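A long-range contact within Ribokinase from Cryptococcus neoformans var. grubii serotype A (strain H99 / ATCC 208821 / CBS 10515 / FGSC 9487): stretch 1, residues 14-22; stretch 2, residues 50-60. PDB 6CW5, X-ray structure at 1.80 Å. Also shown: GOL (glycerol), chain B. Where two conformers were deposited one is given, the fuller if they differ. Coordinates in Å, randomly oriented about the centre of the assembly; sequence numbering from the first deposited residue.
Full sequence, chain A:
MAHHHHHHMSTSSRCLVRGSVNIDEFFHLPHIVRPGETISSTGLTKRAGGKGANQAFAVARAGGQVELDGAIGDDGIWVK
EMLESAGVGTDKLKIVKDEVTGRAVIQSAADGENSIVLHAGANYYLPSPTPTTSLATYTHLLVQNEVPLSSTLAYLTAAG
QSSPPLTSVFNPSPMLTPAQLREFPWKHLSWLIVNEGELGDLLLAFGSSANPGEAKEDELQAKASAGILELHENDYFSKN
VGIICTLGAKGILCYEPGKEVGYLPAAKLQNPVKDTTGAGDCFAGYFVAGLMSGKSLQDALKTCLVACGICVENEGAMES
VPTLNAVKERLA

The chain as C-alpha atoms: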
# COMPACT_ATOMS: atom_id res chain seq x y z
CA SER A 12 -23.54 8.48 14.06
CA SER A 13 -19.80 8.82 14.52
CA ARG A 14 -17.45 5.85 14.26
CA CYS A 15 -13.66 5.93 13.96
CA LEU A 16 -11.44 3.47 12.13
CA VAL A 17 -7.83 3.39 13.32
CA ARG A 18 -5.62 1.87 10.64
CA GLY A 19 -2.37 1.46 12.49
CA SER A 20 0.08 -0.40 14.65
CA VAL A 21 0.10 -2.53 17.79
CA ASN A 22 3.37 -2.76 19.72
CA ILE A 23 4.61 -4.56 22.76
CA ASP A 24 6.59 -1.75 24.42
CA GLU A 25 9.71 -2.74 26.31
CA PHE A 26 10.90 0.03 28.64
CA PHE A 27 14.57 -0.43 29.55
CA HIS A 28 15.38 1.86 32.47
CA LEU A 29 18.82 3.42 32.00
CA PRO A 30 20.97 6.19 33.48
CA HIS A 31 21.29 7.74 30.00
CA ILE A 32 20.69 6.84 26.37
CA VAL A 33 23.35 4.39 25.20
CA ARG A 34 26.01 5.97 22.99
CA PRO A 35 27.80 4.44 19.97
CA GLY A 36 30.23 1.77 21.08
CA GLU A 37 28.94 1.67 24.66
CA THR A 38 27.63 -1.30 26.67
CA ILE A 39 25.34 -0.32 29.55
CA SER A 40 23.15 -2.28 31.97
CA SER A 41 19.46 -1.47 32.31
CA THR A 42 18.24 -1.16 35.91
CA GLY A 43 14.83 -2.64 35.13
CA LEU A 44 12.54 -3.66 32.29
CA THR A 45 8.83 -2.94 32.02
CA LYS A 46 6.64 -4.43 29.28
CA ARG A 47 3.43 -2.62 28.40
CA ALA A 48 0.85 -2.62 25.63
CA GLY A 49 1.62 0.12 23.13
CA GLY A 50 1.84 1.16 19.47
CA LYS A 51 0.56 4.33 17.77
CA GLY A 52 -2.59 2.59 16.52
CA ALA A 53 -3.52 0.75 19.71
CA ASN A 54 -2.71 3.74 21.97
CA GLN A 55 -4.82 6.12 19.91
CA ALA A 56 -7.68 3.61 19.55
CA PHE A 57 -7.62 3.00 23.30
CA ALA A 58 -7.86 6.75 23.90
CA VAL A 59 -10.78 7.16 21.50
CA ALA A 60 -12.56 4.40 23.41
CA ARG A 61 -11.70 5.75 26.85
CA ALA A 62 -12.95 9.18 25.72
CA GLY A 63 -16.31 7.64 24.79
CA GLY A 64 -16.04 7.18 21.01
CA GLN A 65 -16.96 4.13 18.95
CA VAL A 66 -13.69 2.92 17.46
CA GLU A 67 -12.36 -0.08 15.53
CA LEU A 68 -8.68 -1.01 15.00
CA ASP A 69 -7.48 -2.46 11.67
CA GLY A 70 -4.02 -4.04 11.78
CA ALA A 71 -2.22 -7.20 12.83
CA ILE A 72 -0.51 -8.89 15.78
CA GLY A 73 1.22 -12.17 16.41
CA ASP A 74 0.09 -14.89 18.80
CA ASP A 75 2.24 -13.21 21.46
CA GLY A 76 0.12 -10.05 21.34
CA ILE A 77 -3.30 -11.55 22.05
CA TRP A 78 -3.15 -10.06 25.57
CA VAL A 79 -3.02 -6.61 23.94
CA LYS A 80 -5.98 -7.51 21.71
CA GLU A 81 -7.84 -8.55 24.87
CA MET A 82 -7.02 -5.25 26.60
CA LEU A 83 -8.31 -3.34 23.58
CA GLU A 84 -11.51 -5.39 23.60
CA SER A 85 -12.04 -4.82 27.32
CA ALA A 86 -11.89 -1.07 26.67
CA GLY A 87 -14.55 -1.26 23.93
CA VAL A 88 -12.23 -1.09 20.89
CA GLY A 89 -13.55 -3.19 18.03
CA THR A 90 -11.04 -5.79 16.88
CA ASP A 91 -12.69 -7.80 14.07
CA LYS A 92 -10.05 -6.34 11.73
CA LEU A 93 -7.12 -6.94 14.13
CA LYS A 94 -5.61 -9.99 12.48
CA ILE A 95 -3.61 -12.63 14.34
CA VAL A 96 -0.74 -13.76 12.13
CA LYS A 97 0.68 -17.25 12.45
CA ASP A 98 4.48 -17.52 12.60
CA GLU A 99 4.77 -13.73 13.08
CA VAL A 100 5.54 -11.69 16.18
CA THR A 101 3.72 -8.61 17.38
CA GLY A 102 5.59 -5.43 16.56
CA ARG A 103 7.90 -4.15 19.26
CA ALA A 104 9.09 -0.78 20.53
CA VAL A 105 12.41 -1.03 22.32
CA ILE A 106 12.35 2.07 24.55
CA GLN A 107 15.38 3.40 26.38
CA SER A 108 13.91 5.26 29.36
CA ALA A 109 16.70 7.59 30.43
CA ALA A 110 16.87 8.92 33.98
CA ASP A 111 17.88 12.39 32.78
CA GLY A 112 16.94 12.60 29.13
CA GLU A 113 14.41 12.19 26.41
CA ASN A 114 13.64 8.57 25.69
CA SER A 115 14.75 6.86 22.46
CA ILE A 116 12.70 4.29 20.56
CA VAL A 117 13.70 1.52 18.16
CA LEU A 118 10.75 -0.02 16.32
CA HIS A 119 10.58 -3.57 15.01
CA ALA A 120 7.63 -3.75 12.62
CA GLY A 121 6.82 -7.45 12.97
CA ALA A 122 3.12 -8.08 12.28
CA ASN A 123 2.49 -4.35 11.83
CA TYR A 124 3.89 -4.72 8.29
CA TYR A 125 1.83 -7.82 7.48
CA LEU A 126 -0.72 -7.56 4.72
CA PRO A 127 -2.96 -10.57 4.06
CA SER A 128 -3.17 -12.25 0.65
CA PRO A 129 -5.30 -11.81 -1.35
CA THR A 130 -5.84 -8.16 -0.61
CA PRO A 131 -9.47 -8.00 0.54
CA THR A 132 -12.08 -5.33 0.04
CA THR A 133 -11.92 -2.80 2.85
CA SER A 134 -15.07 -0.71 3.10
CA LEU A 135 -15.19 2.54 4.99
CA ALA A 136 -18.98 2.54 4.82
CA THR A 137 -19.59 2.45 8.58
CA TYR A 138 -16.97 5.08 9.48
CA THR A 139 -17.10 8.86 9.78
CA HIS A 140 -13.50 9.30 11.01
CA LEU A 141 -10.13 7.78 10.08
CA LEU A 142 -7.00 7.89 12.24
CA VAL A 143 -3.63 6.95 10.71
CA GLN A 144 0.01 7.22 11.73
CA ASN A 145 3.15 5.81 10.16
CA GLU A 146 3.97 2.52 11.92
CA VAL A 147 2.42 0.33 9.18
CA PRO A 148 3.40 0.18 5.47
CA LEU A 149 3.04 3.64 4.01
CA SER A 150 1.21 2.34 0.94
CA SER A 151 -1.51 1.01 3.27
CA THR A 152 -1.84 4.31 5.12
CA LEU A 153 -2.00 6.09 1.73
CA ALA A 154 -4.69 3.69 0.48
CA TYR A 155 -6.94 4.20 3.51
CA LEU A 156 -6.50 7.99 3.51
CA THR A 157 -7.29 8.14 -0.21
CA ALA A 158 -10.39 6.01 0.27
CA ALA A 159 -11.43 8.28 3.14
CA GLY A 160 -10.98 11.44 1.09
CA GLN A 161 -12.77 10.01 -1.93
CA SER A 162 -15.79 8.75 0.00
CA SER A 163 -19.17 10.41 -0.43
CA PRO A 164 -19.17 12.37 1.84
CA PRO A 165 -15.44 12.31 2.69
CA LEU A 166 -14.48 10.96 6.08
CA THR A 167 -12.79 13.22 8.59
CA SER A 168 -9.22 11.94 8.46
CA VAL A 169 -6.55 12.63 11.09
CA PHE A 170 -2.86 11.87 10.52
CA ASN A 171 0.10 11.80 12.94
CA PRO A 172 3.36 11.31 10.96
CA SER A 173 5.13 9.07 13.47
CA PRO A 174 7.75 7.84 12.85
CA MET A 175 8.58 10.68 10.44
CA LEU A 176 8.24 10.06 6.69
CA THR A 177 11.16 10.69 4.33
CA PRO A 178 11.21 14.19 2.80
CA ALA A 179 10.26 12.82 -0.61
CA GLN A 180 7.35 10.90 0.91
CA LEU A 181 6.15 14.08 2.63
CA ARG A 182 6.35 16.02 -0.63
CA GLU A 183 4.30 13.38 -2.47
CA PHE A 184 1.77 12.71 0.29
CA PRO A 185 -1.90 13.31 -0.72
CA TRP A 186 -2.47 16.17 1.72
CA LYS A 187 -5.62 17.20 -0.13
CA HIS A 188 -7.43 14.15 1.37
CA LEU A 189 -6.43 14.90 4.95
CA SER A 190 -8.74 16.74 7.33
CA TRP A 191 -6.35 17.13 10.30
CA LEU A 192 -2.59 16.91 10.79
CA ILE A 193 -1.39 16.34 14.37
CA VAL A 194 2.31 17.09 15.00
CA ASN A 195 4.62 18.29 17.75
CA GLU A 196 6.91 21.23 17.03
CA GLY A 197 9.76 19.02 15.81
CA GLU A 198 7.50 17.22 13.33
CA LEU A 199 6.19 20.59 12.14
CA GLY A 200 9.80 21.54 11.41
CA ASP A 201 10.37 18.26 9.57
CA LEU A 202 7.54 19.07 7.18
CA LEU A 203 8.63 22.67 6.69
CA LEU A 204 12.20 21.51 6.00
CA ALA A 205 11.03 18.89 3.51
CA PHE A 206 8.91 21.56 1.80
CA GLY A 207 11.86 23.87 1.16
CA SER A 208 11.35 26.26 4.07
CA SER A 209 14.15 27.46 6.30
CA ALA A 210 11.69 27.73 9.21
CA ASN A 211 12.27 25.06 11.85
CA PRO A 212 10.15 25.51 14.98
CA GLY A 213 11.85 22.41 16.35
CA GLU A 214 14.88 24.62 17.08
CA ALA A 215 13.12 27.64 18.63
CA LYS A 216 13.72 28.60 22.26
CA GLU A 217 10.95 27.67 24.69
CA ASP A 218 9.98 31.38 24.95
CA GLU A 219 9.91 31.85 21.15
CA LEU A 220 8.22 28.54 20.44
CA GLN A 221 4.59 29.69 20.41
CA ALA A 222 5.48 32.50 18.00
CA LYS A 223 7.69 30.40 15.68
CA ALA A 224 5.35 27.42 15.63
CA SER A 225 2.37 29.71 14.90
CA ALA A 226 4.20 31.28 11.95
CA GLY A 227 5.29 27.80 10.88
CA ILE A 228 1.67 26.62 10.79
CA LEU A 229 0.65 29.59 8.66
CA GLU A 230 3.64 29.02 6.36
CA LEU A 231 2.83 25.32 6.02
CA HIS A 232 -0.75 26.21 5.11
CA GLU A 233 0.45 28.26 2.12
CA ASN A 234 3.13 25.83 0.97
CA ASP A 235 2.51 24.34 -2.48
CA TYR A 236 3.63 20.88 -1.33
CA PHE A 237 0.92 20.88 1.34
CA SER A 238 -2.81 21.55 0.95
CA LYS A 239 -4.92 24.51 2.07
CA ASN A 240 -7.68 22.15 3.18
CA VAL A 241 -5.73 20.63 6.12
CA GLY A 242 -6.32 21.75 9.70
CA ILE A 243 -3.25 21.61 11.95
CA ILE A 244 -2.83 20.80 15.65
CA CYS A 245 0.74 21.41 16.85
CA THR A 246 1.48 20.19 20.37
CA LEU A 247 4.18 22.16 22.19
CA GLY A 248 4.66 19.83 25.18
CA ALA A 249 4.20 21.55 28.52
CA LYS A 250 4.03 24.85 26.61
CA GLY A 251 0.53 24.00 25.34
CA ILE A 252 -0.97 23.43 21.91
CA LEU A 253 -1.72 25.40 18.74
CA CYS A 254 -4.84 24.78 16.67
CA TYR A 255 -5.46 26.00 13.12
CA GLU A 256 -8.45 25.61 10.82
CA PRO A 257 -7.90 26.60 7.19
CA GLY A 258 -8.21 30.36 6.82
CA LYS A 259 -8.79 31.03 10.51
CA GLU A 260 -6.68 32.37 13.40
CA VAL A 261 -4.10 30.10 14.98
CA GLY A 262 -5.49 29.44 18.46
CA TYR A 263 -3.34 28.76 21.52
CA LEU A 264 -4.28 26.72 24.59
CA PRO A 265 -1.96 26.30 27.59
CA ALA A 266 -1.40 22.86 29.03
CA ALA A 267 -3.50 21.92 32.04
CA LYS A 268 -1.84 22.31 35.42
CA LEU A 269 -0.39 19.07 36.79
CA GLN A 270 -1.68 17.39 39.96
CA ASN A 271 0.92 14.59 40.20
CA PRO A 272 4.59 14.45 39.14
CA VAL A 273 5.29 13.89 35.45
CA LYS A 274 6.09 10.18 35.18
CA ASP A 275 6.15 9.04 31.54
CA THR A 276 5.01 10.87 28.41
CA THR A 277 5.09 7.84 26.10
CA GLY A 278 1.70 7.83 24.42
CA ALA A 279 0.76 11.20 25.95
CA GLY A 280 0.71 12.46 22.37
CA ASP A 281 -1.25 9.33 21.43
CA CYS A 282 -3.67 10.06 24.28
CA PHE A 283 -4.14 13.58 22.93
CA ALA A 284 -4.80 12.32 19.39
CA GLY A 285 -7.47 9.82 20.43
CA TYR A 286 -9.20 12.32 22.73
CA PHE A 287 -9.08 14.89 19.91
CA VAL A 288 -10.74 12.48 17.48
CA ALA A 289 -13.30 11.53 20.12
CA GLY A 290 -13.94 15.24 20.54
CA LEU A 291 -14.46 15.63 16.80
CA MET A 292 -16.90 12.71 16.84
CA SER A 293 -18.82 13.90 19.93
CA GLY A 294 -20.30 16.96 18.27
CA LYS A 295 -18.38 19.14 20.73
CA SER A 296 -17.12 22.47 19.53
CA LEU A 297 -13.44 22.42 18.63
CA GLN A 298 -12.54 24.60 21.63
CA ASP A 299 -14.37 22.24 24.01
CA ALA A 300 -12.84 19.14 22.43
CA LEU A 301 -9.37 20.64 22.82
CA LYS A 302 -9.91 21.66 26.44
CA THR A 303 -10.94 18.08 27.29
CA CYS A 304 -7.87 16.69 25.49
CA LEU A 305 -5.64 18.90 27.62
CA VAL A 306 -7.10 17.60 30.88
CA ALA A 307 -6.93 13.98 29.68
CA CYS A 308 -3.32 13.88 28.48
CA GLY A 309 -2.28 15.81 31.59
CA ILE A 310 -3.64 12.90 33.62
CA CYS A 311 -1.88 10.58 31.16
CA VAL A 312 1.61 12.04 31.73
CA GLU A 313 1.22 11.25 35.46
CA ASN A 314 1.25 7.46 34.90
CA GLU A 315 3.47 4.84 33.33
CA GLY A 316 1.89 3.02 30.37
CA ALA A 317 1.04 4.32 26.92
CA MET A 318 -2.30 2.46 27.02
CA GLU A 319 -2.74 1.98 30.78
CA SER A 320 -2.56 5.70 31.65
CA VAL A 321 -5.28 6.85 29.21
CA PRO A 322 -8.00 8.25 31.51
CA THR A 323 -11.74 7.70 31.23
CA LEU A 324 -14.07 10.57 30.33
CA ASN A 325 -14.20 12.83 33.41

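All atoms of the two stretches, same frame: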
# COMPACT_ATOMS: atom_id res chain seq x y z
N ARG A 14 -18.22 7.06 14.02
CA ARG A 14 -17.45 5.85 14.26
C ARG A 14 -16.08 6.03 13.63
O ARG A 14 -15.98 6.47 12.48
CB ARG A 14 -18.15 4.60 13.70
CG ARG A 14 -17.43 3.28 14.06
CD ARG A 14 -18.29 2.04 13.80
NE ARG A 14 -19.47 2.02 14.67
CZ ARG A 14 -19.57 1.30 15.78
NH1 ARG A 14 -18.58 0.50 16.18
NH2 ARG A 14 -20.68 1.36 16.50
N CYS A 15 -15.03 5.71 14.39
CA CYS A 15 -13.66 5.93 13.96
C CYS A 15 -13.00 4.61 13.59
O CYS A 15 -13.08 3.64 14.35
CB CYS A 15 -12.85 6.60 15.06
SG CYS A 15 -11.15 6.95 14.58
N LEU A 16 -12.32 4.58 12.46
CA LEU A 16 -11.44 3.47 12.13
C LEU A 16 -10.02 3.94 12.36
O LEU A 16 -9.62 5.00 11.84
CB LEU A 16 -11.62 3.02 10.69
CG LEU A 16 -10.67 1.92 10.20
CD1 LEU A 16 -10.90 0.59 10.92
CD2 LEU A 16 -10.90 1.78 8.70
N VAL A 17 -9.28 3.19 13.17
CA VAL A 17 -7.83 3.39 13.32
C VAL A 17 -7.14 2.34 12.47
O VAL A 17 -7.25 1.14 12.73
CB VAL A 17 -7.38 3.28 14.79
CG1 VAL A 17 -5.86 3.57 14.91
CG2 VAL A 17 -8.21 4.23 15.68
N ARG A 18 -6.43 2.78 11.44
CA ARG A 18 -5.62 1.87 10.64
C ARG A 18 -4.19 2.09 11.12
O ARG A 18 -3.60 3.15 10.84
CB ARG A 18 -5.78 2.13 9.15
CG ARG A 18 -4.80 1.36 8.26
CD ARG A 18 -4.97 -0.16 8.31
NE ARG A 18 -3.91 -0.79 7.52
CZ ARG A 18 -2.90 -1.48 8.04
NH1 ARG A 18 -2.86 -1.73 9.35
NH2 ARG A 18 -1.95 -1.96 7.24
N GLY A 19 -3.65 1.15 11.89
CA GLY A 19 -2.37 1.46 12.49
C GLY A 19 -1.80 0.28 13.26
O GLY A 19 -2.23 -0.86 13.11
N SER A 20 -0.82 0.60 14.08
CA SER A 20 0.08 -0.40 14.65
C SER A 20 -0.35 -0.84 16.04
O SER A 20 -1.01 -0.10 16.77
CB SER A 20 1.48 0.21 14.73
OG SER A 20 1.42 1.41 15.50
N VAL A 21 0.13 -2.03 16.43
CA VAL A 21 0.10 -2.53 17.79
C VAL A 21 1.52 -2.94 18.14
O VAL A 21 2.15 -3.69 17.39
CB VAL A 21 -0.84 -3.74 17.93
CG1 VAL A 21 -0.85 -4.27 19.37
CG2 VAL A 21 -2.24 -3.34 17.47
N ASN A 22 2.03 -2.44 19.27
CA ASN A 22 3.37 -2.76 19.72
C ASN A 22 3.32 -3.33 21.12
O ASN A 22 2.49 -2.93 21.95
CB ASN A 22 4.29 -1.53 19.78
CG ASN A 22 4.62 -0.97 18.41
OD1 ASN A 22 4.65 -1.70 17.42
ND2 ASN A 22 4.91 0.29 18.37
N GLY A 50 2.03 0.97 20.90
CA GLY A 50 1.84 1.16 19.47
C GLY A 50 0.97 2.37 19.16
O GLY A 50 -0.01 2.63 19.85
N LYS A 51 1.34 3.14 18.13
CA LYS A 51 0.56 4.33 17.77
C LYS A 51 -0.91 3.98 17.54
O LYS A 51 -1.81 4.64 18.08
CB LYS A 51 1.18 5.00 16.54
CG LYS A 51 2.48 5.78 16.81
CD LYS A 51 2.24 7.17 17.35
CE LYS A 51 3.42 7.67 18.22
NZ LYS A 51 3.51 6.77 19.46
N GLY A 52 -1.20 2.90 16.81
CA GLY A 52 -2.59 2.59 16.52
C GLY A 52 -3.36 2.16 17.76
O GLY A 52 -4.45 2.66 18.04
N ALA A 53 -2.81 1.21 18.52
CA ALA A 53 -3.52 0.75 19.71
C ALA A 53 -3.69 1.86 20.75
O ALA A 53 -4.75 1.97 21.38
CB ALA A 53 -2.76 -0.44 20.32
N ASN A 54 -2.63 2.65 20.99
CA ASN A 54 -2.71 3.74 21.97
C ASN A 54 -3.81 4.71 21.60
O ASN A 54 -4.61 5.13 22.46
CB ASN A 54 -1.39 4.53 22.04
CG ASN A 54 -0.27 3.80 22.74
OD1 ASN A 54 -0.48 2.80 23.41
ND2 ASN A 54 0.95 4.31 22.58
N GLN A 55 -3.84 5.12 20.34
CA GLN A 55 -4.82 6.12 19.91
C GLN A 55 -6.22 5.52 19.89
O GLN A 55 -7.18 6.18 20.29
CB GLN A 55 -4.41 6.69 18.54
CG GLN A 55 -3.19 7.60 18.69
CD GLN A 55 -2.66 8.22 17.37
OE1 GLN A 55 -3.34 8.26 16.35
NE2 GLN A 55 -1.41 8.67 17.42
N ALA A 56 -6.36 4.25 19.50
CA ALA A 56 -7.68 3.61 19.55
C ALA A 56 -8.18 3.50 20.99
O ALA A 56 -9.36 3.74 21.28
CB ALA A 56 -7.63 2.22 18.91
N PHE A 57 -7.29 3.09 21.89
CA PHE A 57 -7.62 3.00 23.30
C PHE A 57 -8.11 4.34 23.85
O PHE A 57 -9.04 4.39 24.67
CB PHE A 57 -6.38 2.52 24.06
CG PHE A 57 -6.68 1.95 25.39
CD1 PHE A 57 -7.13 0.65 25.51
CD2 PHE A 57 -6.51 2.72 26.54
CE1 PHE A 57 -7.39 0.11 26.77
CE2 PHE A 57 -6.79 2.19 27.79
CZ PHE A 57 -7.22 0.88 27.90
N ALA A 58 -7.46 5.43 23.43
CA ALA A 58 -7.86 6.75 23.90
C ALA A 58 -9.19 7.18 23.31
O ALA A 58 -10.01 7.78 24.02
CB ALA A 58 -6.77 7.78 23.56
N VAL A 59 -9.46 6.86 22.04
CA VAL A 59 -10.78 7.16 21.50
C VAL A 59 -11.84 6.47 22.34
O VAL A 59 -12.83 7.07 22.75
CB VAL A 59 -10.89 6.76 20.01
CG1 VAL A 59 -12.33 6.99 19.51
CG2 VAL A 59 -9.92 7.57 19.15
N ALA A 60 -11.61 5.18 22.64
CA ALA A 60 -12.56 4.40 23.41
C ALA A 60 -12.71 4.94 24.83
O ALA A 60 -13.83 5.07 25.34
CB ALA A 60 -12.13 2.93 23.43
C1 GOL B . 4.15 3.93 21.78
O1 GOL B . 3.57 3.09 22.82
C2 GOL B . 5.27 3.08 21.14
O2 GOL B . 4.83 1.81 20.80
C3 GOL B . 5.82 3.86 19.93
O3 GOL B . 4.73 3.99 19.02

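Strand 15-18 and helix 51-60 lie nearly antiparallel, their N-to-C directions 163° apart and their axes 8.2 Å apart at closest approach. The gap is uneven: Cys15 CA lies 8.2 Å from Val59 CA, whereas Gly19 CA comes within 4.2 Å of Gly52 CA and Asn22 CA within 4.2 Å of Gly50 CA. The contact therefore tightens from an apolar end, where side chains separate the backbones, to a polar end built around the first turn of the helix.

That turn begins after Gly50, the N-cap residue, and its early amide groups have no preceding helical carbonyls to bond. Ser20 supplies acceptors instead. Ala53 N donates to the backbone carbonyl, Ser20 O, at 2.8 Å, and Gly52 N donates to the hydroxyl, Ser20 OG, at 3.3 Å with a nearly straight N-H...O angle of 167°. Lys51 N also lies close to Ser20 OG, at 3.1 Å. The p rotamer of Ser20 (chi1 57°) places its hydroxyl beside the amides of Lys51 and Gly52. From Asn54 onward the helix satisfies its own backbone donors, beginning with Asn54 N to Gly50 O at 2.9 Å and Gln55 N to Lys51 O at 3.1 Å.

Such close approach depends on glycine. A CB on Gly52 would fall 2.5 Å from Ser20 N, and one on Gly50 would fall 2.5 Å from Asn22 N; both would clash. The phi/psi of Gly50 (98/139) independently calls for glycine, since a CB would be jammed against the preceding carbonyl oxygen.

The remaining contacts are apolar or nonbonded, running from the first turn to Val59. Val17 CG2 packs against Ala56 CB at 3.8 Å, and its other methyl, Val17 CG1, lies 3.6 Å from Gly52 O, a carbonyl already accepting from Ala56 N at 2.9 Å within the helix. Cys15 CB and Val59 CG1 make a looser contact at 4.5 Å. Beyond the strand, Val21 CG2 reaches Ala53 CB at 4.1 Å, although the CA-to-CB bond of Val21 points away from the helix.

A glycerol, probably from the crystallisation liquor, bridges the stretches at the polar end. Its O2 accepts from Asn22 ND2 at 2.9 Å, almost linearly (178°), and weakly from Gly50 N at 2.9 Å; Gly50 N also donates to its O1 at 3.2 Å. Lys51 NZ donates to glycerol O3 at 3.1 Å, while Asn54 ND2 makes a weak bond to glycerol O1 at 2.9 Å.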